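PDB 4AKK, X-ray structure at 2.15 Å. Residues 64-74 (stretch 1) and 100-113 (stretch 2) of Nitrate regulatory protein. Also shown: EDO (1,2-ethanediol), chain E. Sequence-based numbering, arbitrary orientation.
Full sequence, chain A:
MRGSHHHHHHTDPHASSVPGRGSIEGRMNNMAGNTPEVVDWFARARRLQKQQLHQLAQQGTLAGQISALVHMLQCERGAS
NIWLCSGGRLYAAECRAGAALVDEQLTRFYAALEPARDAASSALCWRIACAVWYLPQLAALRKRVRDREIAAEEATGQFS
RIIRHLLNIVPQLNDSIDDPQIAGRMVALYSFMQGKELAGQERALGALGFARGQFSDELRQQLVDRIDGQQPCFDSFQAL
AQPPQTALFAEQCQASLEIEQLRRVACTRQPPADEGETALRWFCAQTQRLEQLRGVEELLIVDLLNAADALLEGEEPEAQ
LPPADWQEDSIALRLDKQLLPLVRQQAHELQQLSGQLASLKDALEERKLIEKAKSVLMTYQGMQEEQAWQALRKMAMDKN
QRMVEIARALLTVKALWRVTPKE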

# COMPACT_ATOMS: atom_id res chain seq x y z
N GLY A 64 21.95 -4.95 -9.09
CA GLY A 64 22.76 -6.15 -9.04
C GLY A 64 23.88 -6.08 -8.02
O GLY A 64 24.15 -7.07 -7.33
N GLN A 65 24.55 -4.93 -7.93
CA GLN A 65 25.60 -4.73 -6.94
C GLN A 65 25.05 -4.68 -5.51
O GLN A 65 25.71 -5.11 -4.57
CB GLN A 65 26.40 -3.46 -7.24
CG GLN A 65 27.22 -3.56 -8.53
CD GLN A 65 28.07 -4.83 -8.59
OE1 GLN A 65 28.73 -5.16 -7.49
NE2 GLN A 65 28.12 -5.52 -9.61
N ILE A 66 23.84 -4.16 -5.34
CA ILE A 66 23.21 -4.15 -4.02
C ILE A 66 22.94 -5.59 -3.60
O ILE A 66 23.27 -5.99 -2.48
CB ILE A 66 21.91 -3.33 -4.01
CG1 ILE A 66 22.24 -1.83 -4.01
CG2 ILE A 66 21.04 -3.71 -2.80
CD1 ILE A 66 21.11 -0.95 -4.45
N SER A 67 22.37 -6.36 -4.52
CA SER A 67 22.10 -7.76 -4.28
C SER A 67 23.34 -8.54 -3.86
O SER A 67 23.29 -9.36 -2.94
CB SER A 67 21.51 -8.40 -5.53
OG SER A 67 21.35 -9.80 -5.34
N ALA A 68 24.45 -8.29 -4.54
CA ALA A 68 25.69 -9.02 -4.28
C ALA A 68 26.28 -8.63 -2.93
O ALA A 68 26.73 -9.48 -2.17
CB ALA A 68 26.71 -8.78 -5.39
N LEU A 69 26.27 -7.33 -2.64
CA LEU A 69 26.76 -6.84 -1.36
C LEU A 69 25.93 -7.41 -0.21
O LEU A 69 26.46 -7.84 0.80
CB LEU A 69 26.74 -5.31 -1.33
CG LEU A 69 27.16 -4.63 -0.03
CD1 LEU A 69 28.57 -5.03 0.36
CD2 LEU A 69 27.05 -3.11 -0.15
N VAL A 70 24.61 -7.41 -0.38
CA VAL A 70 23.71 -7.92 0.64
C VAL A 70 24.01 -9.39 0.86
O VAL A 70 24.02 -9.86 1.99
CB VAL A 70 22.22 -7.71 0.25
CG1 VAL A 70 21.30 -8.64 1.03
CG2 VAL A 70 21.83 -6.24 0.45
N HIS A 71 24.28 -10.12 -0.22
CA HIS A 71 24.56 -11.54 -0.09
C HIS A 71 25.84 -11.81 0.72
O HIS A 71 25.85 -12.65 1.62
CB HIS A 71 24.62 -12.23 -1.47
CG HIS A 71 24.91 -13.69 -1.38
ND1 HIS A 71 23.95 -14.62 -1.02
CD2 HIS A 71 26.06 -14.39 -1.56
CE1 HIS A 71 24.49 -15.82 -0.99
NE2 HIS A 71 25.77 -15.72 -1.32
N MET A 72 26.90 -11.09 0.39
CA MET A 72 28.15 -11.22 1.14
C MET A 72 27.96 -10.84 2.61
O MET A 72 28.51 -11.49 3.50
CB MET A 72 29.27 -10.38 0.51
CG MET A 72 29.71 -10.81 -0.92
SD MET A 72 29.73 -12.57 -1.40
CE MET A 72 30.16 -13.47 0.07
N LEU A 73 27.20 -9.77 2.86
CA LEU A 73 26.91 -9.34 4.23
C LEU A 73 26.13 -10.43 4.99
O LEU A 73 26.34 -10.63 6.17
CB LEU A 73 26.13 -8.03 4.24
CG LEU A 73 26.98 -6.79 3.92
CD1 LEU A 73 26.09 -5.62 3.57
CD2 LEU A 73 27.90 -6.45 5.09
N GLN A 74 25.23 -11.11 4.28
CA GLN A 74 24.51 -12.26 4.85
C GLN A 74 25.47 -13.41 5.20
O GLN A 74 25.30 -14.09 6.22
CB GLN A 74 23.43 -12.74 3.88
CG GLN A 74 22.20 -11.83 3.78
CD GLN A 74 21.41 -12.00 2.49
OE1 GLN A 74 21.91 -12.55 1.50
NE2 GLN A 74 20.16 -11.52 2.48
N ALA A 100 36.40 -10.17 3.57
CA ALA A 100 37.16 -9.82 2.37
C ALA A 100 36.24 -9.68 1.16
O ALA A 100 36.39 -8.76 0.35
CB ALA A 100 38.24 -10.87 2.10
N LEU A 101 35.30 -10.61 1.04
CA LEU A 101 34.32 -10.59 -0.04
C LEU A 101 33.41 -9.37 0.03
O LEU A 101 33.07 -8.77 -1.00
CB LEU A 101 33.48 -11.86 -0.01
CG LEU A 101 34.28 -13.12 -0.32
CD1 LEU A 101 33.34 -14.32 -0.38
CD2 LEU A 101 35.03 -12.96 -1.63
N VAL A 102 33.00 -9.01 1.24
CA VAL A 102 32.19 -7.83 1.45
C VAL A 102 32.94 -6.58 0.99
O VAL A 102 32.40 -5.72 0.29
CB VAL A 102 31.83 -7.66 2.95
CG1 VAL A 102 31.39 -6.24 3.23
CG2 VAL A 102 30.77 -8.68 3.39
N ASP A 103 34.20 -6.47 1.40
CA ASP A 103 35.01 -5.31 1.06
C ASP A 103 35.17 -5.19 -0.46
O ASP A 103 35.14 -4.09 -1.02
CB ASP A 103 36.38 -5.42 1.73
CG ASP A 103 36.31 -5.24 3.23
OD1 ASP A 103 35.25 -4.79 3.72
OD2 ASP A 103 37.31 -5.54 3.91
N GLU A 104 35.33 -6.34 -1.11
CA GLU A 104 35.38 -6.42 -2.56
C GLU A 104 34.08 -5.93 -3.20
O GLU A 104 34.11 -5.18 -4.19
CB GLU A 104 35.68 -7.85 -2.98
CG GLU A 104 35.31 -8.20 -4.42
CD GLU A 104 35.68 -9.64 -4.76
OE1 GLU A 104 36.67 -10.13 -4.18
OE2 GLU A 104 34.99 -10.26 -5.59
N GLN A 105 32.94 -6.33 -2.65
CA GLN A 105 31.66 -5.87 -3.18
C GLN A 105 31.37 -4.40 -2.86
O GLN A 105 30.72 -3.71 -3.63
CB GLN A 105 30.50 -6.76 -2.71
CG GLN A 105 30.60 -8.20 -3.19
CD GLN A 105 30.71 -8.32 -4.70
OE1 GLN A 105 30.30 -7.42 -5.44
NE2 GLN A 105 31.27 -9.43 -5.17
N LEU A 106 31.84 -3.93 -1.71
CA LEU A 106 31.65 -2.53 -1.34
C LEU A 106 32.24 -1.60 -2.39
O LEU A 106 31.63 -0.60 -2.78
CB LEU A 106 32.31 -2.24 0.01
CG LEU A 106 31.44 -2.40 1.26
CD1 LEU A 106 32.27 -2.20 2.54
CD2 LEU A 106 30.25 -1.45 1.21
N THR A 107 33.44 -1.95 -2.84
CA THR A 107 34.10 -1.23 -3.92
C THR A 107 33.22 -1.17 -5.16
O THR A 107 33.04 -0.11 -5.75
CB THR A 107 35.42 -1.93 -4.28
OG1 THR A 107 36.25 -1.98 -3.11
CG2 THR A 107 36.14 -1.19 -5.40
N ARG A 108 32.70 -2.33 -5.58
CA ARG A 108 31.83 -2.39 -6.74
C ARG A 108 30.54 -1.60 -6.51
O ARG A 108 30.03 -0.96 -7.43
CB ARG A 108 31.50 -3.84 -7.07
CG ARG A 108 32.68 -4.68 -7.59
CD ARG A 108 32.32 -6.16 -7.58
NE ARG A 108 33.19 -6.97 -8.43
CZ ARG A 108 32.89 -7.33 -9.68
NH1 ARG A 108 31.74 -6.94 -10.22
NH2 ARG A 108 33.73 -8.07 -10.38
N PHE A 109 30.01 -1.67 -5.29
CA PHE A 109 28.79 -0.94 -4.93
C PHE A 109 29.01 0.56 -5.02
O PHE A 109 28.18 1.29 -5.59
CB PHE A 109 28.34 -1.32 -3.51
CG PHE A 109 27.26 -0.43 -2.94
CD1 PHE A 109 25.96 -0.49 -3.41
CD2 PHE A 109 27.55 0.45 -1.90
CE1 PHE A 109 24.96 0.32 -2.88
CE2 PHE A 109 26.56 1.27 -1.36
CZ PHE A 109 25.26 1.21 -1.84
N TYR A 110 30.12 1.02 -4.45
CA TYR A 110 30.46 2.45 -4.44
C TYR A 110 30.67 2.94 -5.88
O TYR A 110 30.33 4.08 -6.21
CB TYR A 110 31.70 2.71 -3.59
CG TYR A 110 31.46 2.71 -2.08
CD1 TYR A 110 30.35 3.34 -1.54
CD2 TYR A 110 32.35 2.10 -1.21
CE1 TYR A 110 30.13 3.36 -0.17
CE2 TYR A 110 32.14 2.11 0.17
CZ TYR A 110 31.02 2.74 0.67
OH TYR A 110 30.79 2.77 2.03
N ALA A 111 31.22 2.08 -6.72
CA ALA A 111 31.41 2.39 -8.13
C ALA A 111 30.07 2.54 -8.85
O ALA A 111 29.85 3.52 -9.58
CB ALA A 111 32.26 1.33 -8.81
N ALA A 112 29.18 1.58 -8.64
CA ALA A 112 27.86 1.62 -9.26
C ALA A 112 27.05 2.84 -8.81
O ALA A 112 26.08 3.22 -9.48
CB ALA A 112 27.09 0.34 -8.98
N LEU A 113 27.45 3.48 -7.71
CA LEU A 113 26.74 4.69 -7.26
C LEU A 113 27.05 5.95 -8.10
O LEU A 113 26.22 6.86 -8.17
CB LEU A 113 27.00 4.98 -5.78
CG LEU A 113 26.34 4.07 -4.73
CD1 LEU A 113 26.74 4.51 -3.34
CD2 LEU A 113 24.84 4.06 -4.88
C1 EDO E . 34.92 -1.93 5.75
O1 EDO E . 35.02 -2.14 4.34
C2 EDO E . 34.45 -0.51 6.06
O2 EDO E . 34.77 -0.19 7.43
O HOH W 1 28.58 -5.30 -5.09

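Two helical segments pack nearly antiparallel here, with their axes 8.7 Å apart at closest approach and an angle of 163° between their directions. Leu69 is the apolar centre. Its side chain sits as a knob among Val102, Gln105, Leu106 and Phe109. Leu69 CD2 lies over one face of the Phe109 ring, 4.2 Å from its centroid, in a CH-pi contact. The same CD2 is 3.9 Å from Leu106 CD2. Ile66 meets the ring at its edge instead, with Ile66 CG1 3.6 Å from Phe109 CE1. Phe109 is thus packed from two directions by residues three apart on the facing helix.

Toward the other end, Val102 fits against Met72 and Leu73. Met72 CB is 3.7 Å from Val102 CG2, and Leu73 CD2 is 4.0 Å from Val102 CG1. Met72 CE reaches outward to Leu101 CD1, a tight 3.3 Å.

The polar edge is built from two glutamines, each a knob in the opposing helix. Gln105 sits among Gln65, Ala68, Leu69 and Met72. Gln65 OE1 and Gln105 OE1 are 3.4 Å apart, but both are acceptors and do not bond. Water 1 lies between them, its O 2.4 Å from Gln65 OE1, which is unusually short, and 2.8 Å from Gln105 OE1. It is hydrogen-bonded to each, but has more acceptors in reach than protons to give. No direct hydrogen bond joins the two stretches.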